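Side-chain contact in transferrin (Manduca sexta, PDB 6WB6), which binds a single ferric ion together with carbonate and transports iron as a secreted insect glycoprotein: residues D60-S65 against N337-I342. Sequence-based numbering, arbitrary orientation.
Sequences DMYVAS and NYTEVI. With NAG (2-acetamido-2-deoxy-beta-D-glucopyranose), chain C.
Ile342 lays its CG2 methyl over the middle of the Tyr62 ring, a CH-pi contact 3.6 Å from CG2 to the ring centroid and 14° off the ring normal. The methyl leans slightly to the root of the ring, with Ile342 CG2 3.5 Å from Tyr62 CG, while the CG1-CD1 branch lies by the tyrosine stem, Ile342 CD1 being 3.8 Å from Tyr62 CB. With CG anti to the backbone N (chi1 -175°), Tyr62 sends its ring out from helix 58-65 to the short helix 338-342, and a near-perpendicular chi2 of 86° turns the face to Ile342. Thr339 works on the rim instead: its CG2 meets Tyr62 CE1 at 3.8 Å, close to the ring plane. All three residues are buried in the N-terminal transferrin lobe, where Leu333 of helix 329-334 touches both Tyr62 and Thr339; helix 360-375, from the second transferrin-like repeat, brings Phe374 and Ser375 against Tyr62, so the ring also sits where the lobes meet. No hydrogen bond crosses between the segments; Thr339 OG1 hydrogen-bonds Asn334 OD1. Asn337 ends the preceding helix in a Schellman motif, and its ND2 carries the N-linked sugar through a 1.4 Å bond to NAG C1.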
# COMPACT_ATOMS: atom_id res chain seq x y z
N ASP A 60 7.66 -2.69 -14.25
CA ASP A 60 9.07 -2.49 -13.91
C ASP A 60 9.89 -2.08 -15.14
O ASP A 60 10.80 -1.25 -15.05
CB ASP A 60 9.64 -3.76 -13.26
CG ASP A 60 8.89 -4.18 -12.01
OD1 ASP A 60 8.59 -3.34 -11.13
OD2 ASP A 60 8.57 -5.39 -11.90
N MET A 61 9.60 -2.68 -16.29
CA MET A 61 10.23 -2.27 -17.55
C MET A 61 10.02 -0.79 -17.77
O MET A 61 10.95 -0.07 -18.16
CB MET A 61 9.64 -3.08 -18.72
CG MET A 61 9.81 -4.59 -18.55
SD MET A 61 8.86 -5.59 -19.73
CE MET A 61 9.00 -7.23 -19.01
N TYR A 62 8.81 -0.32 -17.51
CA TYR A 62 8.54 1.10 -17.63
C TYR A 62 9.43 1.90 -16.70
O TYR A 62 10.04 2.88 -17.11
CB TYR A 62 7.06 1.38 -17.38
CG TYR A 62 6.75 2.83 -17.61
CD1 TYR A 62 6.45 3.28 -18.89
CD2 TYR A 62 6.84 3.76 -16.58
CE1 TYR A 62 6.19 4.59 -19.13
CE2 TYR A 62 6.59 5.10 -16.82
CZ TYR A 62 6.26 5.50 -18.10
OH TYR A 62 6.01 6.82 -18.37
N VAL A 63 9.51 1.51 -15.41
CA VAL A 63 10.44 2.19 -14.51
C VAL A 63 11.83 2.16 -15.11
O VAL A 63 12.59 3.13 -15.03
CB VAL A 63 10.44 1.55 -13.11
CG1 VAL A 63 11.58 2.14 -12.25
CG2 VAL A 63 9.09 1.76 -12.43
N ALA A 64 12.17 1.05 -15.74
CA ALA A 64 13.53 0.85 -16.22
C ALA A 64 13.79 1.73 -17.43
O ALA A 64 14.88 2.30 -17.57
CB ALA A 64 13.74 -0.62 -16.53
N SER A 65 12.78 1.90 -18.28
CA SER A 65 12.91 2.68 -19.49
C SER A 65 13.07 4.16 -19.21
O SER A 65 13.41 4.91 -20.12
CB SER A 65 11.68 2.46 -20.39
OG SER A 65 10.57 3.19 -19.90
N ASN A 337 0.34 -1.72 -26.83
CA ASN A 337 -0.38 -0.50 -26.46
C ASN A 337 -0.40 -0.29 -24.95
O ASN A 337 -1.32 0.31 -24.41
CB ASN A 337 -1.80 -0.48 -27.01
CG ASN A 337 -1.84 -0.43 -28.52
OD1 ASN A 337 -0.94 0.11 -29.16
ND2 ASN A 337 -2.88 -0.99 -29.10
N TYR A 338 0.61 -0.80 -24.26
CA TYR A 338 0.53 -0.81 -22.81
C TYR A 338 1.26 0.36 -22.17
O TYR A 338 1.05 0.62 -20.99
CB TYR A 338 1.08 -2.14 -22.27
CG TYR A 338 0.64 -2.45 -20.87
CD1 TYR A 338 -0.66 -2.85 -20.61
CD2 TYR A 338 1.51 -2.34 -19.80
CE1 TYR A 338 -1.07 -3.15 -19.34
CE2 TYR A 338 1.11 -2.63 -18.51
CZ TYR A 338 -0.19 -3.05 -18.29
OH TYR A 338 -0.62 -3.32 -17.03
N THR A 339 2.12 1.07 -22.91
CA THR A 339 2.71 2.27 -22.33
C THR A 339 1.63 3.30 -22.05
O THR A 339 1.62 3.94 -20.99
CB THR A 339 3.77 2.85 -23.27
OG1 THR A 339 4.61 1.80 -23.76
CG2 THR A 339 4.63 3.88 -22.53
N GLU A 340 0.69 3.44 -23.00
CA GLU A 340 -0.50 4.29 -22.81
C GLU A 340 -1.19 4.00 -21.49
O GLU A 340 -1.55 4.92 -20.75
CB GLU A 340 -1.49 4.03 -23.96
CG GLU A 340 -0.98 4.39 -25.32
CD GLU A 340 -1.92 3.94 -26.43
OE1 GLU A 340 -3.07 4.42 -26.47
OE2 GLU A 340 -1.50 3.09 -27.24
N VAL A 341 -1.40 2.71 -21.21
CA VAL A 341 -2.06 2.29 -19.98
C VAL A 341 -1.23 2.68 -18.77
O VAL A 341 -1.74 3.21 -17.78
CB VAL A 341 -2.30 0.77 -20.02
CG1 VAL A 341 -3.04 0.32 -18.81
CG2 VAL A 341 -3.05 0.38 -21.27
N ILE A 342 0.07 2.38 -18.81
CA ILE A 342 0.90 2.71 -17.66
C ILE A 342 0.89 4.22 -17.42
O ILE A 342 0.83 4.69 -16.28
CB ILE A 342 2.33 2.16 -17.86
CG1 ILE A 342 2.39 0.64 -17.61
CG2 ILE A 342 3.28 2.87 -16.94
CD1 ILE A 342 3.63 -0.06 -18.24
C1 NAG C . -2.95 -0.93 -30.53
C2 NAG C . -3.52 -2.21 -31.10
C3 NAG C . -3.92 -2.12 -32.58
C4 NAG C . -4.61 -0.80 -32.94
C5 NAG C . -4.00 0.39 -32.21
C6 NAG C . -4.94 1.58 -32.30
C7 NAG C . -2.61 -4.14 -29.88
C8 NAG C . -1.60 -5.24 -29.98
N2 NAG C . -2.57 -3.28 -30.89
O3 NAG C . -4.81 -3.22 -32.83
O4 NAG C . -4.44 -0.46 -34.32
O5 NAG C . -3.81 0.16 -30.82
O6 NAG C . -6.17 1.13 -31.73
O7 NAG C . -3.41 -4.08 -28.95